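TSSL1 (Pseudomonas aeruginosa, PDB 4B62) probably anchors the type VI secretion system in the cell wall, through the OmpA-like peptidoglycan-binding module that this chain comprises. Local coordinates at residues A53-D57 with E58-L62; I88-L91 with R92-S95; R103-E106 with V107-L111; T115-A118 with G119-T122. One frame throughout, in Å; residues are numbered along the deposited sequence.

How the contacts relate
Four local contacts follow one another along the OmpA-like module without nesting or crossing. From the N terminus, contact 1 is the turn that leads out of the loop after strand 37-43 into helix 60-72. Contact 2 closes a tight turn in the loop between strand 77-82 and helix 96-115; it meets contact 1 where Tyr93 lies against Ala53, and one phosphate ion touches both. Contact 3 is two turns in the middle of helix 96-115, touching contact 1 through Leu110 and Val55. Contact 4 reverses the chain after that helix into edge strand 121-125, and its Phe121 packs back on Leu111 and Ala108, linking helix to sheet.

Contact 1: A53-D57 with E58-L62; sequences ASVRD and EFQPL. With PO4 (phosphate ion), chain C.
The backbone turns at Arg56-Gln60: Arg56 O accepts from Phe59 N at 2.9 Å and, weakly, from Gln60 N, while Asp57 O also receives Gln60 N, at 3.3 Å. Gln60 then folds its side chain back along the turn. With CG beside its own backbone N (chi1 -73°) and the chain extended beyond it, NE2 reaches Val55 O at 3.1 Å in a nearly straight bond, the oxygen lying close to the amide plane. Midway, Gln60 CG rests on Val55 CG1, 3.7 Å away. Arg56 lies alongside Phe59, pointing the same way, and its CD comes obliquely to the ring at CE2, 3.8 Å off. Glu58 bends at chi2 (-93°), which brings OE2 over one face of the Arg56 guanidinium, toward its rim, the two planes 36° apart. Glu58 OE2 is 3.6 Å from Arg56 NH1, a long salt bridge held by charge alone, because no N-H is aimed at the oxygen. Glu58 CG meanwhile sits over the centre of the Phe59 ring. At the other end, Ala53 N donates to O4 of a phosphate ion at 2.8 Å. Ala53 and Val55 are buried: Val55 packs on Phe48 and on Leu110 of helix 96-115, Ala53 on Ala102 and Arg103 of the same helix. Phe59, partly exposed, touches Arg28 as helix 60-72 sets off.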
loop_
_atom_site.group_PDB
_atom_site.type_symbol
_atom_site.label_atom_id
_atom_site.label_comp_id
_atom_site.label_asym_id
_atom_site.label_seq_id
_atom_site.Cartn_x
_atom_site.Cartn_y
_atom_site.Cartn_z
ATOM N N ALA A 53 7.322 7.706 -6.355
ATOM C CA ALA A 53 5.983 7.530 -5.798
ATOM C C ALA A 53 4.892 7.434 -6.864
ATOM O O ALA A 53 3.724 7.436 -6.552
ATOM C CB ALA A 53 5.663 8.618 -4.780
ATOM N N SER A 54 5.298 7.309 -8.121
ATOM C CA SER A 54 4.356 7.069 -9.205
ATOM C C SER A 54 4.151 5.569 -9.387
ATOM O O SER A 54 5.108 4.805 -9.415
ATOM C CB SER A 54 4.861 7.675 -10.516
ATOM O OG SER A 54 4.905 9.089 -10.446
ATOM N N VAL A 55 2.898 5.150 -9.493
ATOM C CA VAL A 55 2.603 3.748 -9.747
ATOM C C VAL A 55 2.864 3.499 -11.225
ATOM O O VAL A 55 2.237 4.102 -12.085
ATOM C CB VAL A 55 1.180 3.319 -9.357
ATOM C CG1 VAL A 55 0.948 1.840 -9.646
ATOM C CG2 VAL A 55 0.923 3.616 -7.887
ATOM N N ARG A 56 3.791 2.593 -11.506
ATOM C CA ARG A 56 4.183 2.306 -12.891
ATOM C C ARG A 56 2.963 1.864 -13.696
ATOM O O ARG A 56 2.128 1.145 -13.176
ATOM C CB ARG A 56 5.265 1.221 -12.946
ATOM C CG ARG A 56 6.387 1.392 -11.937
ATOM C CD ARG A 56 7.647 0.667 -12.355
ATOM N NE ARG A 56 8.421 1.422 -13.330
ATOM C CZ ARG A 56 9.526 0.969 -13.920
ATOM N NH1 ARG A 56 9.976 -0.249 -13.678
ATOM N NH2 ARG A 56 10.170 1.733 -14.778
ATOM N N ASP A 57 2.858 2.279 -14.970
ATOM C CA ASP A 57 1.703 1.902 -15.773
ATOM C C ASP A 57 1.478 0.397 -15.720
ATOM O O ASP A 57 0.355 -0.075 -15.576
ATOM C CB ASP A 57 1.897 2.295 -17.232
ATOM C CG ASP A 57 1.690 3.765 -17.495
ATOM O OD1 ASP A 57 1.738 4.600 -16.581
ATOM O OD2 ASP A 57 1.472 4.091 -18.668
ATOM N N GLU A 58 2.569 -0.357 -15.822
ATOM C CA GLU A 58 2.488 -1.818 -15.903
ATOM C C GLU A 58 1.937 -2.484 -14.635
ATOM O O GLU A 58 1.458 -3.629 -14.691
ATOM C CB GLU A 58 3.843 -2.427 -16.285
ATOM C CG GLU A 58 5.026 -2.076 -15.388
ATOM C CD GLU A 58 5.830 -0.869 -15.865
ATOM O OE1 GLU A 58 5.220 0.142 -16.296
ATOM O OE2 GLU A 58 7.078 -0.941 -15.780
ATOM N N PHE A 59 1.982 -1.758 -13.511
ATOM C CA PHE A 59 1.540 -2.283 -12.209
ATOM C C PHE A 59 0.243 -1.672 -11.713
ATOM O O PHE A 59 -0.290 -2.084 -10.679
ATOM C CB PHE A 59 2.644 -2.131 -11.168
ATOM C CG PHE A 59 3.943 -2.781 -11.567
ATOM C CD1 PHE A 59 3.952 -3.949 -12.339
ATOM C CD2 PHE A 59 5.145 -2.225 -11.202
ATOM C CE1 PHE A 59 5.134 -4.548 -12.720
ATOM C CE2 PHE A 59 6.333 -2.820 -11.585
ATOM C CZ PHE A 59 6.321 -3.975 -12.344
ATOM N N GLN A 60 -0.287 -0.705 -12.451
ATOM C CA GLN A 60 -1.611 -0.182 -12.146
ATOM C C GLN A 60 -2.709 -1.240 -12.056
ATOM O O GLN A 60 -3.606 -1.102 -11.229
ATOM C CB GLN A 60 -1.974 0.961 -13.078
ATOM C CG GLN A 60 -1.174 2.186 -12.694
ATOM C CD GLN A 60 -1.453 3.396 -13.530
ATOM O OE1 GLN A 60 -2.470 3.481 -14.196
ATOM N NE2 GLN A 60 -0.538 4.355 -13.488
ATOM N N PRO A 61 -2.635 -2.312 -12.870
ATOM C CA PRO A 61 -3.698 -3.306 -12.729
ATOM C C PRO A 61 -3.769 -3.945 -11.333
ATOM O O PRO A 61 -4.841 -4.339 -10.904
ATOM C CB PRO A 61 -3.357 -4.324 -13.801
ATOM C CG PRO A 61 -2.660 -3.528 -14.861
ATOM C CD PRO A 61 -1.817 -2.556 -14.074
ATOM N N LEU A 62 -2.641 -4.028 -10.623
ATOM C CA LEU A 62 -2.668 -4.541 -9.253
ATOM C C LEU A 62 -3.550 -3.657 -8.369
ATOM O O LEU A 62 -4.414 -4.154 -7.630
ATOM C CB LEU A 62 -1.255 -4.656 -8.682
ATOM C CG LEU A 62 -1.134 -5.016 -7.194
ATOM C CD1 LEU A 62 -1.845 -6.333 -6.888
ATOM C CD2 LEU A 62 0.329 -5.085 -6.770
HETATM P P PO4 C . 7.946 10.232 -9.512
HETATM O O1 PO4 C . 7.953 9.052 -10.449
HETATM O O2 PO4 C . 9.352 10.706 -9.328
HETATM O O3 PO4 C . 7.142 11.361 -10.097
HETATM O O4 PO4 C . 7.368 9.890 -8.168
#

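Contact 2: I88-L91 with R92-S95; sequences IATL and RYPS. With PO4 (phosphate ion), chain C.
Thr90 and Tyr93 hold this turn together with two hydrogen bonds running in opposite senses. Thr90 N donates to Tyr93 O at 3.1 Å, almost straight at the hydrogen. In return, Tyr93 N donates to Thr90 OG1 at 3.2 Å; a chi1 of 65° tucks that hydroxyl between the threonine's own N and carbonyl carbon, facing the returning chain. A weaker CA-H...O contact joins Pro94 CA to Thr90 O at 3.4 Å. Water 1 spans the mouth of the turn, within hydrogen-bonding distance of both Ile88 O and Tyr93 O.

Van der Waals contacts are few, several of them carbon against oxygen. Ala89 CB touches Pro94 O, Pro94 CD lies near Thr90 O, and the Tyr93 ring receives Arg92 CG over one face, toward the rim. The Thr90 hydroxyl approaches the same ring obliquely, at CD2.

The remaining interactions are with the phosphate ion, probably taken from the crystallisation liquor. Tyr93 OH donates to its O4 at 2.5 Å, a very short bond, with that oxygen at the edge of the ring and near its plane. Arg92, bent at chi3, passes the ion with CD and NE, its NH1 and NH2 farther off; NE stays 3.6 Å from phosphate O2, so any attraction is probably one of charge. Ser52 OG also bonds the ion, and Tyr93 leans on Leu99 and Ala102 of helix 96-115. A phenol, a serine hydroxyl and a backbone N-H, with an arginine nearby, are consistent with a surface site for an anion, though its natural occupant, if any, is not established.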
loop_
_atom_site.group_PDB
_atom_site.type_symbol
_atom_site.label_atom_id
_atom_site.label_comp_id
_atom_site.label_asym_id
_atom_site.label_seq_id
_atom_site.Cartn_x
_atom_site.Cartn_y
_atom_site.Cartn_z
ATOM N N ILE A 88 17.157 6.900 -0.607
ATOM C CA ILE A 88 17.679 7.248 -1.923
ATOM C C ILE A 88 17.094 8.638 -2.198
ATOM O O ILE A 88 16.066 8.766 -2.868
ATOM C CB ILE A 88 17.237 6.224 -3.003
ATOM C CG1 ILE A 88 17.666 4.800 -2.624
ATOM C CG2 ILE A 88 17.827 6.563 -4.369
ATOM C CD1 ILE A 88 17.037 3.722 -3.486
ATOM N N ALA A 89 17.727 9.670 -1.634
ATOM C CA ALA A 89 17.187 11.032 -1.673
ATOM C C ALA A 89 17.232 11.602 -3.091
ATOM O O ALA A 89 18.202 11.378 -3.824
ATOM C CB ALA A 89 17.953 11.946 -0.731
ATOM N N THR A 90 16.166 12.323 -3.458
ATOM C CA THR A 90 16.055 12.988 -4.754
ATOM C C THR A 90 15.418 14.363 -4.582
ATOM O O THR A 90 14.938 14.713 -3.503
ATOM C CB THR A 90 15.207 12.185 -5.761
ATOM O OG1 THR A 90 13.848 12.111 -5.304
ATOM C CG2 THR A 90 15.769 10.785 -5.965
ATOM N N LEU A 91 15.421 15.154 -5.651
ATOM C CA LEU A 91 14.802 16.466 -5.621
ATOM C C LEU A 91 13.339 16.420 -5.199
ATOM O O LEU A 91 12.868 17.295 -4.468
ATOM C CB LEU A 91 14.902 17.153 -6.976
ATOM C CG LEU A 91 16.295 17.466 -7.520
ATOM C CD1 LEU A 91 16.187 17.910 -8.972
ATOM C CD2 LEU A 91 16.986 18.532 -6.689
ATOM N N ARG A 92 12.612 15.412 -5.676
ATOM C CA ARG A 92 11.185 15.320 -5.425
ATOM C C ARG A 92 10.926 14.745 -4.033
ATOM O O ARG A 92 9.952 15.130 -3.379
ATOM C CB ARG A 92 10.494 14.466 -6.494
ATOM C CG ARG A 92 8.992 14.676 -6.585
ATOM C CD ARG A 92 8.378 13.932 -7.768
ATOM N NE ARG A 92 9.004 14.248 -9.055
ATOM C CZ ARG A 92 8.744 15.328 -9.791
ATOM N NH1 ARG A 92 7.885 16.251 -9.363
ATOM N NH2 ARG A 92 9.374 15.504 -10.957
ATOM N N TYR A 93 11.797 13.836 -3.589
ATOM C CA TYR A 93 11.620 13.143 -2.302
ATOM C C TYR A 93 12.913 13.223 -1.515
ATOM O O TYR A 93 13.745 12.317 -1.573
ATOM C CB TYR A 93 11.176 11.695 -2.497
ATOM C CG TYR A 93 10.039 11.583 -3.471
ATOM C CD1 TYR A 93 8.769 12.030 -3.144
ATOM C CD2 TYR A 93 10.244 11.066 -4.744
ATOM C CE1 TYR A 93 7.725 11.947 -4.054
ATOM C CE2 TYR A 93 9.211 10.982 -5.657
ATOM C CZ TYR A 93 7.953 11.422 -5.313
ATOM O OH TYR A 93 6.922 11.339 -6.237
ATOM N N PRO A 94 13.095 14.326 -0.768
ATOM C CA PRO A 94 14.381 14.546 -0.105
ATOM C C PRO A 94 14.659 13.685 1.131
ATOM O O PRO A 94 15.751 13.764 1.696
ATOM C CB PRO A 94 14.333 16.026 0.276
ATOM C CG PRO A 94 12.885 16.379 0.294
ATOM C CD PRO A 94 12.240 15.526 -0.750
ATOM N N SER A 95 13.682 12.878 1.540
ATOM C CA SER A 95 13.822 11.981 2.672
ATOM C C SER A 95 12.997 10.724 2.436
ATOM O O SER A 95 12.058 10.692 1.600
ATOM C CB SER A 95 13.337 12.644 3.964
ATOM O OG SER A 95 11.939 12.901 3.921
HETATM P P PO4 C . 7.946 10.232 -9.512
HETATM O O1 PO4 C . 7.953 9.052 -10.449
HETATM O O2 PO4 C . 9.352 10.706 -9.328
HETATM O O3 PO4 C . 7.142 11.361 -10.097
HETATM O O4 PO4 C . 7.368 9.890 -8.168
HETATM O O HOH W 1 13.627 9.338 -0.989
#

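Contact 3: R103-E106 with V107-L111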
loop_
_atom_site.group_PDB
_atom_site.type_symbol
_atom_site.label_atom_id
_atom_site.label_comp_id
_atom_site.label_asym_id
_atom_site.label_seq_id
_atom_site.Cartn_x
_atom_site.Cartn_y
_atom_site.Cartn_z
ATOM N N ARG A 103 4.101 7.977 -1.433
ATOM C CA ARG A 103 3.659 6.670 -1.879
ATOM C C ARG A 103 2.268 6.334 -1.346
ATOM O O ARG A 103 1.396 5.889 -2.090
ATOM C CB ARG A 103 4.681 5.598 -1.487
ATOM C CG ARG A 103 5.882 5.592 -2.417
ATOM C CD ARG A 103 6.976 4.633 -1.995
ATOM N NE ARG A 103 7.933 4.452 -3.076
ATOM C CZ ARG A 103 8.846 3.494 -3.136
ATOM N NH1 ARG A 103 9.023 2.616 -2.147
ATOM N NH2 ARG A 103 9.586 3.408 -4.235
ATOM N N ALA A 104 2.051 6.565 -0.050
ATOM C CA ALA A 104 0.738 6.331 0.527
ATOM C C ALA A 104 -0.315 7.227 -0.125
ATOM O O ALA A 104 -1.418 6.796 -0.443
ATOM C CB ALA A 104 0.787 6.573 2.024
ATOM N N GLN A 105 0.033 8.490 -0.289
ATOM C CA GLN A 105 -0.929 9.430 -0.843
ATOM C C GLN A 105 -1.279 9.092 -2.302
ATOM O O GLN A 105 -2.431 9.244 -2.717
ATOM C CB GLN A 105 -0.421 10.861 -0.761
ATOM C CG GLN A 105 -1.494 11.913 -1.033
ATOM C CD GLN A 105 -2.655 11.870 -0.040
ATOM O OE1 GLN A 105 -2.468 12.054 1.163
ATOM N NE2 GLN A 105 -3.849 11.605 -0.539
ATOM N N GLU A 106 -0.285 8.662 -3.087
ATOM C CA GLU A 106 -0.569 8.315 -4.471
ATOM C C GLU A 106 -1.530 7.118 -4.555
ATOM O O GLU A 106 -2.487 7.109 -5.352
ATOM C CB GLU A 106 0.716 8.057 -5.241
ATOM C CG GLU A 106 0.509 7.803 -6.735
ATOM C CD GLU A 106 0.070 9.036 -7.522
ATOM O OE1 GLU A 106 0.126 10.170 -7.006
ATOM O OE2 GLU A 106 -0.334 8.872 -8.692
ATOM N N VAL A 107 -1.310 6.126 -3.693
ATOM C CA VAL A 107 -2.206 4.979 -3.647
ATOM C C VAL A 107 -3.623 5.421 -3.253
ATOM O O VAL A 107 -4.607 5.053 -3.889
ATOM C CB VAL A 107 -1.639 3.887 -2.713
ATOM C CG1 VAL A 107 -2.647 2.771 -2.460
ATOM C CG2 VAL A 107 -0.383 3.289 -3.320
ATOM N N ALA A 108 -3.722 6.231 -2.204
ATOM C CA ALA A 108 -5.031 6.739 -1.788
ATOM C C ALA A 108 -5.717 7.525 -2.906
ATOM O O ALA A 108 -6.919 7.371 -3.150
ATOM C CB ALA A 108 -4.905 7.592 -0.533
ATOM N N ASP A 109 -4.941 8.368 -3.589
ATOM C CA ASP A 109 -5.497 9.218 -4.651
ATOM C C ASP A 109 -6.018 8.358 -5.808
ATOM O O ASP A 109 -7.111 8.582 -6.324
ATOM C CB ASP A 109 -4.438 10.187 -5.181
ATOM C CG ASP A 109 -4.125 11.332 -4.228
ATOM O OD1 ASP A 109 -4.820 11.501 -3.204
ATOM O OD2 ASP A 109 -3.167 12.071 -4.524
ATOM N N LEU A 110 -5.231 7.366 -6.205
ATOM C CA LEU A 110 -5.613 6.513 -7.328
ATOM C C LEU A 110 -6.854 5.687 -7.000
ATOM O O LEU A 110 -7.773 5.547 -7.824
ATOM C CB LEU A 110 -4.450 5.601 -7.726
ATOM C CG LEU A 110 -3.280 6.303 -8.417
ATOM C CD1 LEU A 110 -2.061 5.392 -8.449
ATOM C CD2 LEU A 110 -3.673 6.735 -9.820
ATOM N N LEU A 111 -6.886 5.141 -5.785
ATOM C CA LEU A 111 -8.028 4.335 -5.363
ATOM C C LEU A 111 -9.286 5.197 -5.234
ATOM O O LEU A 111 -10.371 4.775 -5.643
ATOM C CB LEU A 111 -7.736 3.608 -4.053
ATOM C CG LEU A 111 -6.679 2.497 -4.133
ATOM C CD1 LEU A 111 -6.432 1.944 -2.740
ATOM C CD2 LEU A 111 -7.069 1.384 -5.088
HETATM O O HOH W 2 -0.532 11.821 -4.965
#
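Val107 opens the second segment by donating its N to Arg103 O, one turn back, and lays CG2 against that same oxygen at 3.4 Å. Ala108 N follows with a bond to Ala104 O, its methyl against the carbonyls of the preceding turn. Asp109 is the polar centre. Its N donates to Gln105 O at 2.8 Å, and its OD1 is gripped by Gln105 NE2, also at 2.8 Å. Gln105 gets there by a bend at chi2 (61°), and NE2 comes from above the carboxylate plane, with OD1 nearly in the amide plane. Asp109 OD2 faces the like charge of Glu106, but water 2 donates to both this oxygen and Glu106 OE1, each at 2.7 Å, which probably eases the repulsion. Leu110 N bonds Glu106 O, while Leu110 CD1 crosses the Glu106 chain, 3.9 Å from its CG. Leu111 continues the helical pattern, donating to Val107 O. In this beta-alpha-beta unit, Ala104, Val107 and Ala108 pack on Val79 of strand 77-82, and Ala108 and Leu111 on Phe121 of strand 121-125. Outside the unit, Leu110 and Leu111 pack on helix 60-72.

Contact 4: T115-A118 with G119-T122; sequences TGDA and GRFT
The Phe121 ring has Asp117 O and water 3 at its edge, near its plane; Thr115 OG1 approaches obliquely, 3.4 Å from Phe121 CE1. The other flat pair is Asp117 with Arg120. The two side chains run side by side in the same direction, their carboxylate and guanidinium planes 53° apart. Asp117 OD2 sits at the guanidinium edge and accepts from Arg120 NH1 at 2.9 Å, nearly along its own C-O axis, in a salt bridge. Arg120 is stretched out, with CG anti to its N (chi1 179°), which lays CD beside Asp117 CB, 3.6 Å away. The far end is fixed too, since NE and NH2 reach Gly75 O and Leu70 O.

The backbone reverses here. Arg120 N reaches Asp117 O only weakly, at 3.5 Å. Water 3 reinforces the loop, donating to Asp117 O and accepting from Gly119 N and Phe121 N. Thr115 OG1 accepts from Asp117 N at 3.2 Å and is also bonded to Leu111 O, so it joins the helix end to the turn. Positive phi at Gly116 takes the chain out of the helix, and Gly119 again has positive phi, as its place in a type II turn requires. Together these make an ST turn followed by a type II beta turn, closing the helix-to-strand step of a beta-alpha-beta unit in the OmpA-like fold.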
loop_
_atom_site.group_PDB
_atom_site.type_symbol
_atom_site.label_atom_id
_atom_site.label_comp_id
_atom_site.label_asym_id
_atom_site.label_seq_id
_atom_site.Cartn_x
_atom_site.Cartn_y
_atom_site.Cartn_z
ATOM N N THR A 115 -12.620 4.405 -7.481
ATOM C CA THR A 115 -13.892 4.099 -6.818
ATOM C C THR A 115 -14.903 5.241 -6.931
ATOM O O THR A 115 -16.115 5.013 -6.851
ATOM C CB THR A 115 -13.694 3.789 -5.329
ATOM O OG1 THR A 115 -13.148 4.939 -4.675
ATOM C CG2 THR A 115 -12.794 2.578 -5.137
ATOM N N GLY A 116 -14.410 6.462 -7.101
ATOM C CA GLY A 116 -15.253 7.654 -7.051
ATOM C C GLY A 116 -15.771 8.022 -5.671
ATOM O O GLY A 116 -16.684 8.820 -5.562
ATOM N N ASP A 117 -15.163 7.471 -4.627
ATOM C CA ASP A 117 -15.562 7.736 -3.253
ATOM C C ASP A 117 -14.622 8.760 -2.634
ATOM O O ASP A 117 -13.537 8.421 -2.140
ATOM C CB ASP A 117 -15.537 6.452 -2.433
ATOM C CG ASP A 117 -16.544 5.428 -2.910
ATOM O OD1 ASP A 117 -17.659 5.827 -3.314
ATOM O OD2 ASP A 117 -16.219 4.226 -2.883
ATOM N N ALA A 118 -15.039 10.018 -2.686
ATOM C CA ALA A 118 -14.228 11.134 -2.199
ATOM C C ALA A 118 -14.323 11.239 -0.684
ATOM O O ALA A 118 -15.404 11.399 -0.135
ATOM C CB ALA A 118 -14.691 12.431 -2.848
ATOM N N GLY A 119 -13.179 11.149 -0.015
ATOM C CA GLY A 119 -13.107 11.223 1.447
ATOM C C GLY A 119 -12.993 9.862 2.109
ATOM O O GLY A 119 -12.716 9.763 3.309
ATOM N N ARG A 120 -13.177 8.809 1.320
ATOM C CA ARG A 120 -13.078 7.432 1.789
ATOM C C ARG A 120 -11.657 6.991 2.085
ATOM O O ARG A 120 -11.464 6.086 2.879
ATOM C CB ARG A 120 -13.690 6.505 0.747
ATOM C CG ARG A 120 -13.635 5.032 1.075
ATOM C CD ARG A 120 -14.411 4.202 0.074
ATOM N NE ARG A 120 -14.366 2.810 0.470
ATOM C CZ ARG A 120 -14.609 1.765 -0.314
ATOM N NH1 ARG A 120 -14.960 1.930 -1.589
ATOM N NH2 ARG A 120 -14.498 0.547 0.192
ATOM N N PHE A 121 -10.678 7.603 1.417
ATOM C CA PHE A 121 -9.272 7.191 1.519
ATOM C C PHE A 121 -8.446 8.288 2.137
ATOM O O PHE A 121 -8.518 9.441 1.698
ATOM C CB PHE A 121 -8.698 6.892 0.121
ATOM C CG PHE A 121 -9.390 5.773 -0.568
ATOM C CD1 PHE A 121 -10.573 6.004 -1.254
ATOM C CD2 PHE A 121 -8.907 4.483 -0.496
ATOM C CE1 PHE A 121 -11.259 4.964 -1.840
ATOM C CE2 PHE A 121 -9.586 3.438 -1.091
ATOM C CZ PHE A 121 -10.759 3.681 -1.772
ATOM N N THR A 122 -7.663 7.943 3.147
ATOM C CA THR A 122 -6.663 8.854 3.651
ATOM C C THR A 122 -5.343 8.135 3.713
ATOM O O THR A 122 -5.287 6.891 3.658
ATOM C CB THR A 122 -7.019 9.426 5.024
ATOM O OG1 THR A 122 -7.047 8.370 5.988
ATOM C CG2 THR A 122 -8.373 10.122 4.984
HETATM O O HOH W 3 -11.106 9.408 -1.078
#